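Local coordinates for ActII protein (Streptomyces coelicolor, PDB 2OPT) that acts as a TetR-family transcriptional repressor, probably through a helix-turn-helix, and binds actinorhodin and its biosynthetic precursor (S)-DNPA, at the interface of chains A and B. Sequence-based numbering; all coordinates share one arbitrary frame. Chains: chain A/B, ActII protein.

Contact 1: the interface of chains A and B. Residues chain A 141, 145, 200, 203-204; chain B 133, 136-137.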
# COMPACT_ATOMS: atom_id res chain seq x y z
N PHE A 141 -4.18 -0.02 -4.24
CA PHE A 141 -4.48 1.31 -3.84
C PHE A 141 -5.71 1.30 -2.93
O PHE A 141 -5.73 1.95 -1.90
CB PHE A 141 -4.80 2.10 -5.12
CG PHE A 141 -5.66 3.32 -4.88
CD1 PHE A 141 -5.11 4.47 -4.31
CD2 PHE A 141 -7.02 3.30 -5.19
CE1 PHE A 141 -5.94 5.61 -4.03
CE2 PHE A 141 -7.82 4.41 -4.94
CZ PHE A 141 -7.27 5.56 -4.33
N GLU A 145 -5.57 2.46 1.06
CA GLU A 145 -6.49 3.49 1.56
C GLU A 145 -7.33 2.96 2.72
O GLU A 145 -7.46 3.62 3.74
CB GLU A 145 -7.41 4.01 0.46
CG GLU A 145 -6.74 4.95 -0.55
CD GLU A 145 -6.23 6.25 0.08
OE1 GLU A 145 -6.92 6.81 0.96
OE2 GLU A 145 -5.13 6.71 -0.29
N ARG A 200 -9.64 11.74 -0.84
CA ARG A 200 -8.40 11.04 -1.24
C ARG A 200 -8.77 9.85 -2.11
O ARG A 200 -8.28 9.69 -3.19
CB ARG A 200 -7.66 10.45 -0.04
CG ARG A 200 -7.04 11.41 0.94
CD ARG A 200 -6.69 10.68 2.28
NE ARG A 200 -5.70 9.62 2.09
CZ ARG A 200 -4.40 9.84 1.90
NH1 ARG A 200 -3.93 11.08 1.88
NH2 ARG A 200 -3.56 8.81 1.71
N LEU A 203 -9.91 11.10 -5.68
CA LEU A 203 -8.76 11.62 -6.41
C LEU A 203 -7.86 10.49 -6.89
O LEU A 203 -7.47 10.48 -8.06
CB LEU A 203 -7.91 12.56 -5.53
CG LEU A 203 -8.28 14.02 -5.51
CD1 LEU A 203 -7.46 14.82 -4.46
CD2 LEU A 203 -8.07 14.59 -6.92
N GLY A 204 -7.48 9.57 -6.01
CA GLY A 204 -6.56 8.48 -6.44
C GLY A 204 -7.22 7.59 -7.49
O GLY A 204 -6.58 7.11 -8.40
N TYR B 133 -2.22 15.47 -2.67
CA TYR B 133 -2.52 14.06 -2.75
C TYR B 133 -1.60 13.29 -3.69
O TYR B 133 -1.25 12.15 -3.37
CB TYR B 133 -3.96 13.77 -3.16
CG TYR B 133 -4.19 12.28 -3.17
CD1 TYR B 133 -4.16 11.57 -1.97
CD2 TYR B 133 -4.36 11.56 -4.38
CE1 TYR B 133 -4.35 10.19 -1.95
CE2 TYR B 133 -4.53 10.18 -4.36
CZ TYR B 133 -4.54 9.50 -3.14
OH TYR B 133 -4.72 8.14 -3.06
N ASP B 136 1.62 12.28 -2.08
CA ASP B 136 1.30 11.18 -1.18
C ASP B 136 1.14 9.87 -1.94
O ASP B 136 1.73 8.88 -1.54
CB ASP B 136 -0.02 11.50 -0.43
CG ASP B 136 -0.37 10.45 0.63
OD1 ASP B 136 -0.48 9.24 0.32
OD2 ASP B 136 -0.62 10.82 1.78
N LEU B 137 0.32 9.86 -3.01
CA LEU B 137 0.15 8.66 -3.82
C LEU B 137 1.47 8.22 -4.39
O LEU B 137 1.73 7.06 -4.45
CB LEU B 137 -0.80 8.90 -4.99
CG LEU B 137 -1.20 7.74 -5.94
CD1 LEU B 137 -1.83 6.54 -5.17
CD2 LEU B 137 -2.21 8.24 -6.94

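Contact 2: the interface of chains A and B. Residues chain A 207, 210-212, 214; chain B 207, 210-211.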
# COMPACT_ATOMS: atom_id res chain seq x y z
N ILE A 207 -7.06 9.53 -10.80
CA ILE A 207 -5.70 9.53 -11.26
C ILE A 207 -5.37 8.21 -11.95
O ILE A 207 -4.86 8.22 -13.05
CB ILE A 207 -4.70 9.84 -10.12
CG1 ILE A 207 -4.86 11.30 -9.67
CG2 ILE A 207 -3.29 9.56 -10.57
CD1 ILE A 207 -4.21 11.63 -8.35
N ALA A 210 -7.53 7.59 -15.28
CA ALA A 210 -7.00 8.42 -16.36
C ALA A 210 -5.66 7.86 -16.89
O ALA A 210 -5.40 7.85 -18.08
CB ALA A 210 -6.79 9.90 -15.89
N GLY A 211 -4.80 7.39 -16.00
CA GLY A 211 -3.45 6.94 -16.42
C GLY A 211 -3.56 5.64 -17.16
O GLY A 211 -2.81 5.39 -18.07
N LEU A 212 -4.50 4.78 -16.75
CA LEU A 212 -4.80 3.54 -17.49
C LEU A 212 -5.34 3.80 -18.91
O LEU A 212 -4.82 3.23 -19.88
CB LEU A 212 -5.80 2.66 -16.70
CG LEU A 212 -5.26 1.97 -15.44
CD1 LEU A 212 -6.43 1.30 -14.65
CD2 LEU A 212 -4.19 0.94 -15.75
N ALA A 214 -4.86 6.52 -20.50
CA ALA A 214 -3.78 7.18 -21.23
C ALA A 214 -2.86 6.14 -21.83
O ALA A 214 -2.42 6.29 -22.95
CB ALA A 214 -2.99 8.13 -20.34
N ILE B 207 1.51 5.39 -15.26
CA ILE B 207 0.11 5.47 -15.01
C ILE B 207 -0.18 6.63 -14.09
O ILE B 207 -1.07 7.42 -14.40
CB ILE B 207 -0.47 4.14 -14.42
CG1 ILE B 207 -0.45 3.03 -15.48
CG2 ILE B 207 -1.92 4.38 -13.90
CD1 ILE B 207 -0.45 1.56 -14.93
N ALA B 210 0.70 10.14 -15.85
CA ALA B 210 -0.31 10.41 -16.87
C ALA B 210 -1.65 10.85 -16.23
O ALA B 210 -2.29 11.78 -16.69
CB ALA B 210 -0.51 9.18 -17.80
N GLY B 211 -2.03 10.23 -15.14
CA GLY B 211 -3.30 10.57 -14.49
C GLY B 211 -3.23 11.88 -13.73
O GLY B 211 -4.23 12.58 -13.60

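Contact 3: the interface of chains A and B. Residues chain A 185, 188, 191-192; chain B 114, 118, 128-129, 132.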
# COMPACT_ATOMS: atom_id res chain seq x y z
N LEU A 185 4.79 24.13 1.93
CA LEU A 185 4.22 23.40 3.07
C LEU A 185 3.21 24.24 3.84
O LEU A 185 2.18 23.71 4.26
CB LEU A 185 5.28 22.85 4.02
CG LEU A 185 6.22 21.81 3.43
CD1 LEU A 185 7.09 21.28 4.54
CD2 LEU A 185 5.53 20.68 2.73
N LEU A 188 0.09 24.55 1.48
CA LEU A 188 -0.60 23.24 1.41
C LEU A 188 -0.86 22.49 2.74
O LEU A 188 -1.26 21.31 2.71
CB LEU A 188 0.13 22.30 0.44
CG LEU A 188 0.35 22.80 -0.99
CD1 LEU A 188 1.25 21.85 -1.79
CD2 LEU A 188 -0.97 22.94 -1.65
N PRO A 191 -4.45 20.69 2.73
CA PRO A 191 -4.53 19.47 1.93
C PRO A 191 -3.60 18.36 2.44
O PRO A 191 -4.00 17.20 2.45
CB PRO A 191 -4.08 19.94 0.54
CG PRO A 191 -4.49 21.39 0.51
CD PRO A 191 -4.17 21.87 1.89
N ILE A 192 -2.38 18.72 2.84
CA ILE A 192 -1.40 17.71 3.21
C ILE A 192 -1.87 17.02 4.47
O ILE A 192 -1.60 15.85 4.69
CB ILE A 192 0.01 18.31 3.42
CG1 ILE A 192 0.51 18.92 2.11
CG2 ILE A 192 0.97 17.26 3.95
CD1 ILE A 192 1.85 19.72 2.24
N MET B 114 9.81 17.19 1.32
CA MET B 114 8.41 17.49 0.96
C MET B 114 8.21 18.89 0.37
O MET B 114 7.44 19.09 -0.58
CB MET B 114 7.50 17.26 2.17
CG MET B 114 5.98 17.18 1.78
SD MET B 114 4.85 16.92 3.18
CE MET B 114 5.22 15.19 3.60
N MET B 118 6.77 19.33 -3.25
CA MET B 118 5.53 20.10 -3.52
C MET B 118 5.79 21.28 -4.49
O MET B 118 4.95 21.65 -5.29
CB MET B 118 4.95 20.62 -2.21
CG MET B 118 4.28 19.53 -1.32
SD MET B 118 2.98 18.58 -2.15
CE MET B 118 3.28 16.95 -1.41
N ASP B 128 -4.04 22.64 -5.65
CA ASP B 128 -3.59 22.33 -4.30
C ASP B 128 -3.88 20.89 -3.83
O ASP B 128 -2.96 20.22 -3.37
CB ASP B 128 -4.20 23.34 -3.30
CG ASP B 128 -3.68 24.78 -3.50
OD1 ASP B 128 -2.62 25.00 -4.15
OD2 ASP B 128 -4.35 25.69 -2.97
N GLU B 129 -5.15 20.43 -3.90
CA GLU B 129 -5.46 19.05 -3.49
C GLU B 129 -4.74 18.01 -4.35
O GLU B 129 -4.30 16.97 -3.86
CB GLU B 129 -6.97 18.75 -3.43
CG GLU B 129 -7.64 19.13 -2.10
CD GLU B 129 -9.18 18.98 -2.18
OE1 GLU B 129 -9.68 18.61 -3.27
OE2 GLU B 129 -9.86 19.22 -1.16
N ALA B 132 -0.95 18.01 -3.40
CA ALA B 132 -0.81 17.40 -2.08
C ALA B 132 -1.08 15.89 -2.11
O ALA B 132 -0.27 15.10 -1.62
CB ALA B 132 -1.73 18.09 -1.10

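Contact 4: the interface of chains A and B. Residues chain A 181-185; chain B 115, 118-119, 122.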
# COMPACT_ATOMS: atom_id res chain seq x y z
N SER A 181 10.68 30.07 4.62
CA SER A 181 11.43 28.82 4.50
C SER A 181 10.63 27.69 3.82
O SER A 181 11.18 26.88 3.06
CB SER A 181 11.88 28.36 5.90
OG SER A 181 13.00 29.10 6.37
N PHE A 182 9.34 27.63 4.10
CA PHE A 182 8.51 26.51 3.66
C PHE A 182 7.22 26.99 3.00
O PHE A 182 6.11 26.66 3.46
CB PHE A 182 8.24 25.54 4.82
CG PHE A 182 9.51 24.91 5.37
CD1 PHE A 182 10.01 23.73 4.83
CD2 PHE A 182 10.20 25.51 6.44
CE1 PHE A 182 11.22 23.15 5.33
CE2 PHE A 182 11.36 24.94 6.95
CZ PHE A 182 11.87 23.76 6.37
N PRO A 183 7.35 27.75 1.90
CA PRO A 183 6.17 28.35 1.29
C PRO A 183 5.10 27.35 0.84
O PRO A 183 3.89 27.58 1.07
CB PRO A 183 6.74 29.10 0.07
CG PRO A 183 8.11 28.54 -0.14
CD PRO A 183 8.59 28.11 1.19
N ASN A 184 5.53 26.28 0.20
CA ASN A 184 4.60 25.24 -0.23
C ASN A 184 3.99 24.46 0.92
O ASN A 184 2.81 24.16 0.88
CB ASN A 184 5.24 24.30 -1.26
CG ASN A 184 5.63 25.03 -2.52
OD1 ASN A 184 4.80 25.27 -3.37
ND2 ASN A 184 6.89 25.40 -2.63
N LEU A 185 4.79 24.13 1.93
CA LEU A 185 4.22 23.40 3.07
C LEU A 185 3.21 24.24 3.84
O LEU A 185 2.18 23.71 4.26
CB LEU A 185 5.28 22.85 4.02
CG LEU A 185 6.22 21.81 3.43
CD1 LEU A 185 7.09 21.28 4.54
CD2 LEU A 185 5.53 20.68 2.73
N GLU B 115 8.90 19.88 0.94
CA GLU B 115 8.83 21.26 0.42
C GLU B 115 9.25 21.27 -1.05
O GLU B 115 8.56 21.82 -1.90
CB GLU B 115 9.70 22.19 1.28
CG GLU B 115 9.82 23.64 0.81
CD GLU B 115 8.50 24.38 0.77
OE1 GLU B 115 7.59 24.17 1.63
OE2 GLU B 115 8.37 25.18 -0.17
N MET B 118 6.77 19.33 -3.25
CA MET B 118 5.53 20.10 -3.52
C MET B 118 5.79 21.28 -4.49
O MET B 118 4.95 21.65 -5.29
CB MET B 118 4.95 20.62 -2.21
CG MET B 118 4.28 19.53 -1.32
SD MET B 118 2.98 18.58 -2.15
CE MET B 118 3.28 16.95 -1.41
N ASN B 119 6.96 21.89 -4.39
CA ASN B 119 7.37 22.91 -5.34
C ASN B 119 7.28 22.32 -6.74
O ASN B 119 6.67 22.91 -7.64
CB ASN B 119 8.79 23.37 -5.04
CG ASN B 119 9.15 24.63 -5.80
OD1 ASN B 119 8.36 25.57 -5.84
ND2 ASN B 119 10.35 24.66 -6.42
N ARG B 122 3.51 21.30 -7.80
CA ARG B 122 2.68 22.47 -8.11
C ARG B 122 3.13 23.14 -9.43
O ARG B 122 2.30 23.70 -10.17
CB ARG B 122 2.77 23.46 -6.96
CG ARG B 122 2.14 22.98 -5.68
CD ARG B 122 2.10 24.09 -4.62
NE ARG B 122 1.29 25.26 -5.01
CZ ARG B 122 1.38 26.46 -4.42
NH1 ARG B 122 0.64 27.49 -4.83
NH2 ARG B 122 2.23 26.65 -3.42

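Contact 1: the interface of chains A and B
B:Tyr133, on helix 128-151, meets A:Gly204, on helix 197-219, where both backbones are regular helix and the glycine lets the ring come close to the main chain. The protein is of the TetR family, whose members usually pair through their C-terminal domains, and this patch is probably part of such a dimer interface. With CG anti to its backbone N (chi1 -178°), the tyrosine places its ring against chain A. B:Tyr133 CE2 lies 3.4 Å from A:Gly204 CA. The main-chain oxygen of A:Arg200 sits above one ring face, off toward the rim. The CE1 edge points onto the middle of the A:Arg200 guanidinium face, with the two planes 85° apart. A:Leu203 CB packs at B:Tyr133 CD2, 3.9 Å away. At the far end, the phenol OH of B:Tyr133 gives a hydrogen bond of 3.1 Å to the A:Glu145 carboxylate oxygen OE2, arriving from above the carboxylate plane. A phenylalanine here would probably keep the ring packing but leave A:Glu145 OE2 without this donor from chain B. A:Glu145 also steadies the arginine: A:Arg200 NE forms a salt bridge of 3.3 Å to A:Glu145 OE1, on its syn lone pair. The same guanidinium turns its edge to B:Asp136. A:Arg200 NH1 forms a salt bridge of 3.3 Å to B:Asp136 OD2; as a hydrogen bond it is weak. A:Phe141 CD1 touches B:Leu137 CD1 at 4.0 Å.

Contact 2: the interface of chains A and B
A:Gly211 and B:Gly211 each bring their CA against the backbone of the other chain, where helix 197-219 of chain A meets its counterpart, helix 197-216, in chain B. In the TetR family such late helices commonly build the dimer core, and this patch probably does so here.

Backbone contacts come first. A:Gly211 CA lies 3.2 Å from the main-chain oxygen of B:Ile207. The reverse pair, A:Ile207 O and B:Gly211 CA, is also 3.2 Å apart, as expected from a two-fold axis. With no side chain at either glycine, the helices can approach this closely.

Small side chains fill the flanks. The methyl CB of A:Ala214 meets that of B:Ala210 at 3.7 Å. A:Ala210 CB rests 3.8 Å from B:Gly211 CA. B:Ala210 CB also touches A:Gly211 CA.

Branched side chains close the patch. In B:Ile207 the CG2 branch stands anti to the backbone N, which lays it against the main chain from A:Gly211 to A:Leu212. A:Ile207 does likewise with its CG2 over B:Gly211. The other branch of B:Ile207 slants past A:Leu212, with its terminal CD1 3.9 Å from the leucine CD2.

Contact 3: the interface of chains A and B
The short helices 183-187 and 189-194 of this TetR-type C-terminal domain pack on chain B, and A:Pro191 meets B:Ala132 at the tightest spot. Their CB atoms are 3.4 Å apart, closer than usual van der Waals contact. A:Ile192 supports the same alanine with CG1, 4.0 Å from B:Ala132 CB. Its CG2 branch points instead to the B:Met114 sulfur SD, and the two side chains run past each other in opposite directions. B:Met114 also crosses A:Leu185 at about a right angle, with its CG 3.7 Å from the leucine CD2. Extended through chi1 and chi2 (-165° and -180°), B:Met114 carries SD out to touch both A:Leu185 CD2 and A:Ile192 CG2; the bend at chi3 turns only the terminal methyl. A:Leu188 splits its two methyls between two partners. A:Leu188 CD1 touches the sulfur SD of B:Met118 at 3.7 Å. A:Leu188 CD2 lies against B:Asp128, 3.6 Å from CB and alongside the carboxylate oxygen OD1. The chain A residues come from the segment just ahead of the long helix 197-219. They rest across two helices of chain B, 108-122 and the start of 128-151, on the flank of the probable dimer interface.

Contact 4: the interface of chains A and B
B:Glu115, on helix 108-122 of chain B, sets its carboxylate against the first turn of helix 183-187 of chain A. The arrangement resembles a helix cap supplied from the other chain, in what is probably the dimer interface of this TetR-family protein. The backbone A:Leu185 N bonds to B:Glu115 OE1 at 2.8 Å, reaching it on the syn side. The backbone A:Asn184 N bonds to B:Glu115 OE2 at 3.1 Å, on its syn lone pair. The side-chain amide A:Asn184 ND2 gives B:Glu115 OE2 a second bond of 2.9 Å, from above the carboxylate plane. The helix start may also favour the negative charge. An alanine in place of B:Glu115 would probably leave both backbone N-H groups and the A:Asn184 amide without their acceptor. The glutamate reaches this place by a bend at chi2 (61°). B:Glu115 CB lies 3.9 Å from CD1 of the A:Phe182 ring, and A:Pro183 CD passes beside OE2. The A:Asn184 amide is held at its other end too. B:Arg122 NH2 bonds to A:Asn184 OD1 at 2.9 Å, approaching from above the carbonyl plane. The guanidinium and amide planes are 78° apart. Farther out, B:Met118 CB packs on A:Asn184 CB at 3.8 Å, and the B:Asn119 side chain slants across the A:Asn184 amide, their planes 53° apart.

The contacts run from the core of the interface to its flank. Contact 2 lies about 13 Å from contact 1, between the centres of their C-alpha atoms, and both use helix 197-219 of chain A. Contact 3 is about 13 Å from contact 1 in another direction, and both draw on helix 128-151 of chain B. Contacts 3 and 4 are about 8 Å apart and share A:Leu185 and B:Met118, so apolar and polar grips adjoin. Contacts 2 and 4 are about 25 Å apart. With the two-fold twins, this spread suggests a broad dimer interface that would fix how the two subunits are set.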